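Local coordinates for protein SsfS6 (Streptomyces sp. SF2575, PDB 4FZR) that belongs to the GT-B structural class, related to the erythromycin biosynthesis protein CIII family, and is built from two domains that each carry a parallel beta sheet, at residues R153-P157 with E331-S335; L185-C190 with G201-M205. One frame throughout, in Å; residues are numbered along the deposited sequence.

Interaction 1: R153-P157 with E331-S335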
loop_
_atom_site.group_PDB
_atom_site.type_symbol
_atom_site.label_atom_id
_atom_site.label_comp_id
_atom_site.label_asym_id
_atom_site.label_seq_id
_atom_site.Cartn_x
_atom_site.Cartn_y
_atom_site.Cartn_z
ATOM N N ARG A 153 6.722 3.051 -18.745
ATOM C CA ARG A 153 6.276 3.695 -19.977
ATOM C C ARG A 153 5.936 2.649 -21.029
ATOM O O ARG A 153 6.491 1.547 -21.022
ATOM C CB ARG A 153 7.382 4.604 -20.518
ATOM C CG ARG A 153 7.818 5.678 -19.539
ATOM C CD ARG A 153 9.071 6.416 -19.990
ATOM N NE ARG A 153 9.468 7.428 -19.012
ATOM C CZ ARG A 153 10.149 7.168 -17.899
ATOM N NH1 ARG A 153 10.517 5.926 -17.616
ATOM N NH2 ARG A 153 10.465 8.148 -17.064
ATOM N N LEU A 154 5.024 2.992 -21.933
ATOM C CA LEU A 154 4.733 2.130 -23.069
ATOM C C LEU A 154 5.981 2.010 -23.924
ATOM O O LEU A 154 6.329 0.925 -24.390
ATOM C CB LEU A 154 3.597 2.705 -23.912
ATOM C CG LEU A 154 2.160 2.366 -23.520
ATOM C CD1 LEU A 154 1.201 2.993 -24.518
ATOM C CD2 LEU A 154 1.947 0.863 -23.461
ATOM N N ALA A 155 6.653 3.138 -24.122
ATOM C CA ALA A 155 7.868 3.175 -24.921
ATOM C C ALA A 155 8.905 4.070 -24.256
ATOM O O ALA A 155 8.637 5.228 -23.938
ATOM C CB ALA A 155 7.562 3.667 -26.321
ATOM N N SER A 156 10.093 3.516 -24.041
ATOM C CA SER A 156 11.175 4.249 -23.402
ATOM C C SER A 156 12.380 4.338 -24.336
ATOM O O SER A 156 13.189 3.409 -24.400
ATOM C CB SER A 156 11.570 3.567 -22.089
ATOM O OG SER A 156 10.465 3.495 -21.203
ATOM N N PRO A 157 12.500 5.457 -25.069
ATOM C CA PRO A 157 13.630 5.680 -25.977
ATOM C C PRO A 157 14.974 5.325 -25.347
ATOM O O PRO A 157 15.264 5.765 -24.232
ATOM C CB PRO A 157 13.565 7.183 -26.243
ATOM C CG PRO A 157 12.123 7.524 -26.109
ATOM C CD PRO A 157 11.553 6.587 -25.076
ATOM N N GLU A 331 8.989 12.922 -23.793
ATOM C CA GLU A 331 9.279 11.506 -23.571
ATOM C C GLU A 331 8.025 10.630 -23.632
ATOM O O GLU A 331 8.114 9.402 -23.559
ATOM C CB GLU A 331 9.988 11.306 -22.228
ATOM C CG GLU A 331 9.161 11.688 -21.015
ATOM C CD GLU A 331 9.912 11.473 -19.717
ATOM O OE1 GLU A 331 10.173 12.470 -19.013
ATOM O OE2 GLU A 331 10.240 10.309 -19.405
ATOM N N VAL A 332 6.863 11.263 -23.763
ATOM C CA VAL A 332 5.598 10.537 -23.862
ATOM C C VAL A 332 5.120 10.459 -25.307
ATOM O O VAL A 332 4.127 9.797 -25.602
ATOM C CB VAL A 332 4.486 11.192 -22.998
ATOM C CG1 VAL A 332 5.064 11.713 -21.691
ATOM C CG2 VAL A 332 3.782 12.318 -23.752
ATOM N N TRP A 333 5.830 11.141 -26.200
ATOM C CA TRP A 333 5.486 11.148 -27.619
ATOM C C TRP A 333 5.393 9.734 -28.191
ATOM O O TRP A 333 4.450 9.409 -28.913
ATOM C CB TRP A 333 6.524 11.946 -28.418
ATOM C CG TRP A 333 6.379 13.435 -28.305
ATOM C CD1 TRP A 333 5.347 14.118 -27.731
ATOM C CD2 TRP A 333 7.299 14.427 -28.780
ATOM N NE1 TRP A 333 5.565 15.470 -27.820
ATOM C CE2 TRP A 333 6.757 15.688 -28.460
ATOM C CE3 TRP A 333 8.529 14.372 -29.447
ATOM C CZ2 TRP A 333 7.401 16.883 -28.782
ATOM C CZ3 TRP A 333 9.167 15.562 -29.766
ATOM C CH2 TRP A 333 8.600 16.799 -29.432
ATOM N N ASP A 334 6.375 8.901 -27.860
ATOM C CA ASP A 334 6.470 7.555 -28.416
ATOM C C ASP A 334 5.296 6.671 -28.003
ATOM O O ASP A 334 4.839 5.834 -28.780
ATOM C CB ASP A 334 7.782 6.894 -27.985
ATOM C CG ASP A 334 8.994 7.489 -28.676
ATOM O OD1 ASP A 334 8.908 8.642 -29.152
ATOM O OD2 ASP A 334 10.036 6.802 -28.739
ATOM N N SER A 335 4.818 6.850 -26.774
ATOM C CA SER A 335 3.712 6.046 -26.260
ATOM C C SER A 335 2.380 6.425 -26.910
ATOM O O SER A 335 1.505 5.577 -27.090
ATOM C CB SER A 335 3.616 6.163 -24.733
ATOM O OG SER A 335 3.504 7.510 -24.308
HETATM O O HOH W 1 6.997 6.980 -24.432
#
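Arg153 meets Glu331 through a salt bridge that joins the two halves of the chain. The arginine chain runs extended from CG to NE, long enough to cross to the other domain, and Glu331 OE2 sits at the edge of its guanidinium group: NE donates over 3.0 Å to OE2, at a bent angle of 137°, while NH2 adds a weak bond to the same oxygen. The two planes are only 2° apart, yet OE2 is met on its anti side and lies somewhat off the guanidinium plane. The remaining polar ends are also occupied, NH1 by Glu130 and Glu331 OE1 by the hydroxyl of Tyr104, so both buried charged groups are held against rotation. Leu154 follows with plain packing, its CB 3.6 Å from Ser335 CB and its CD1 beside the backbone oxygen of Ser335. The serine OG, set between the backbone N and the carbonyl carbon (chi1 55°), bonds Val332 O over 2.7 Å, so the hydroxyl is satisfied within its own segment, while CB, directed by the backbone, packs on Leu154. Ala155 is small enough for its CB to rest against Asp334 CB, 3.6 Å away, while its O, like Glu331 O, accepts from one bridging water that also takes a weak bond from Ser335 N. Pro157, at the N-cap position of helix 158-167, presents the CG of its ring to Asp334 OD2 at 3.4 Å. The arrangement is an interdomain contact of a GT-B fold, where a loop following a strand of the N-terminal domain meets the turn leading into helix 333-341 of the C-terminal domain, and its first residues, across the cleft.

Interaction 2: L185-C190 with G201-M205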
loop_
_atom_site.group_PDB
_atom_site.type_symbol
_atom_site.label_atom_id
_atom_site.label_comp_id
_atom_site.label_asym_id
_atom_site.label_seq_id
_atom_site.Cartn_x
_atom_site.Cartn_y
_atom_site.Cartn_z
ATOM N N LEU A 185 17.046 -8.123 -13.527
ATOM C CA LEU A 185 15.877 -8.194 -14.393
ATOM C C LEU A 185 15.662 -6.845 -15.053
ATOM O O LEU A 185 15.935 -5.806 -14.456
ATOM C CB LEU A 185 14.625 -8.531 -13.582
ATOM C CG LEU A 185 14.222 -9.990 -13.387
ATOM C CD1 LEU A 185 12.828 -10.048 -12.784
ATOM C CD2 LEU A 185 14.267 -10.749 -14.700
ATOM N N SER A 186 15.170 -6.860 -16.284
ATOM C CA SER A 186 14.746 -5.635 -16.941
ATOM C C SER A 186 13.299 -5.811 -17.371
ATOM O O SER A 186 12.995 -6.577 -18.283
ATOM C CB SER A 186 15.631 -5.306 -18.139
ATOM O OG SER A 186 15.157 -4.144 -18.801
ATOM N N ILE A 187 12.408 -5.087 -16.706
ATOM C CA ILE A 187 10.983 -5.353 -16.815
ATOM C C ILE A 187 10.290 -4.394 -17.772
ATOM O O ILE A 187 10.603 -3.203 -17.822
ATOM C CB ILE A 187 10.326 -5.312 -15.427
ATOM C CG1 ILE A 187 11.052 -6.299 -14.504
ATOM C CG2 ILE A 187 8.840 -5.626 -15.530
ATOM C CD1 ILE A 187 10.654 -6.224 -13.060
ATOM N N ASP A 188 9.352 -4.938 -18.537
ATOM C CA ASP A 188 8.659 -4.192 -19.576
ATOM C C ASP A 188 7.154 -4.402 -19.450
ATOM O O ASP A 188 6.699 -5.504 -19.136
ATOM C CB ASP A 188 9.144 -4.658 -20.949
ATOM C CG ASP A 188 8.692 -3.749 -22.065
ATOM O OD1 ASP A 188 7.574 -3.954 -22.584
ATOM O OD2 ASP A 188 9.456 -2.828 -22.423
ATOM N N VAL A 189 6.382 -3.349 -19.704
ATOM C CA VAL A 189 4.938 -3.390 -19.480
ATOM C C VAL A 189 4.125 -3.179 -20.763
ATOM O O VAL A 189 2.894 -3.204 -20.737
ATOM C CB VAL A 189 4.509 -2.351 -18.415
ATOM C CG1 VAL A 189 5.022 -2.761 -17.036
ATOM C CG2 VAL A 189 5.007 -0.958 -18.785
ATOM N N CYS A 190 4.808 -2.988 -21.887
ATOM C CA CYS A 190 4.119 -2.775 -23.156
ATOM C C CYS A 190 3.483 -4.079 -23.634
ATOM O O CYS A 190 4.125 -5.131 -23.606
ATOM C CB CYS A 190 5.095 -2.244 -24.209
ATOM S SG CYS A 190 4.328 -1.845 -25.796
ATOM N N GLY A 201 15.955 -8.664 -24.071
ATOM C CA GLY A 201 16.601 -9.040 -22.826
ATOM C C GLY A 201 15.704 -8.673 -21.657
ATOM O O GLY A 201 16.163 -8.524 -20.524
ATOM N N THR A 202 14.412 -8.536 -21.942
ATOM C CA THR A 202 13.459 -8.044 -20.960
ATOM C C THR A 202 12.443 -9.104 -20.555
ATOM O O THR A 202 12.358 -10.173 -21.157
ATOM C CB THR A 202 12.696 -6.824 -21.501
ATOM O OG1 THR A 202 11.893 -7.217 -22.621
ATOM C CG2 THR A 202 13.670 -5.737 -21.927
ATOM N N THR A 203 11.669 -8.785 -19.524
ATOM C CA THR A 203 10.642 -9.679 -19.017
ATOM C C THR A 203 9.332 -8.912 -18.955
ATOM O O THR A 203 9.262 -7.848 -18.342
ATOM C CB THR A 203 10.996 -10.194 -17.607
ATOM O OG1 THR A 203 12.343 -10.684 -17.592
ATOM C CG2 THR A 203 10.052 -11.302 -17.181
ATOM N N LYS A 204 8.297 -9.439 -19.601
ATOM C CA LYS A 204 6.994 -8.789 -19.587
ATOM C C LYS A 204 6.393 -8.814 -18.186
ATOM O O LYS A 204 6.615 -9.754 -17.425
ATOM C CB LYS A 204 6.035 -9.476 -20.562
ATOM C CG LYS A 204 6.333 -9.224 -22.029
ATOM C CD LYS A 204 6.338 -7.739 -22.336
ATOM C CE LYS A 204 6.531 -7.477 -23.815
ATOM N NZ LYS A 204 6.641 -6.024 -24.110
HETATM N N MSE A 205 5.632 -7.775 -17.857
HETATM C CA MSE A 205 4.883 -7.734 -16.608
HETATM C C MSE A 205 3.574 -6.977 -16.802
HETATM O O MSE A 205 3.529 -5.957 -17.485
HETATM C CB MSE A 205 5.691 -7.053 -15.502
HETATM C CG MSE A 205 5.030 -7.161 -14.124
HETATM SE SE MSE A 205 5.553 -5.792 -12.821
HETATM C CE MSE A 205 7.268 -6.439 -12.278
HETATM O O HOH W 2 1.364 -4.662 -18.954
#
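Gly201, with a positive phi that glycine adopts easily because it has no side chain, brings its carbonyl O to within 4.0 Å of Ser186 CB as the chain turns in beside strand 185-188. Thr202 lays its CG2 against Ser186 OG, a hydroxyl that is bonded to Glu149, and its CA approaches Ser186 O. Parallel pairing then begins: Thr203 N donates to Ser186 O, and Thr203 O accepts from Asp188 N over 2.9 Å. Thr203 OG1 meets Leu185 CD2, the two side chains crossing at a slant, on the side where helix 388-395 packs. Lys204 points the other way, with Asp188 lying side by side with it. A bend at chi2 (-57°) folds the lysine chain along its neighbour, so that NZ reaches Asp188 OD1 at 2.7 Å and Cys190 O at 2.7 Å; Glu195 is a further salt-bridge partner. Met205, a selenomethionine, closes the pairing with its N on Asp188 O at 2.8 Å. Its flexible chain, bent at chi3, places CE 3.5 Å from Ile187 CD1, next to Ile391, while a water joins Met205 O to Val189 O. Asp188 OD1 also accepts from Cys190 N in an Asx turn, the amide and the ammonium group approaching from opposite faces of the carboxylate. With two negative partners and a carbonyl around it, NZ probably keeps its charge, and the doubly gripped carboxylate oxygen ties the turn after one strand to the edge strand beside it.

The centres of the two interactions lie 15 Å apart, and the contacts touch: Leu154 O packs against Cys190 CB and Arg153 O against Val189 CG2. Along the chain, both segments of interaction 2 fall between the two segments of interaction 1. Strand 147-150 leads into the loop of 153-157 and pairs with strand 185-188, which in turn pairs with 203-204 at one edge of the seven-stranded parallel sheet. Interaction 2 is therefore local sheet building within the N-terminal domain, whereas interaction 1 spans the two domains. The chain just after strand 185-188 packs on the loop after strand 147-150, so the interdomain loop rests on its neighbour within the N-terminal domain.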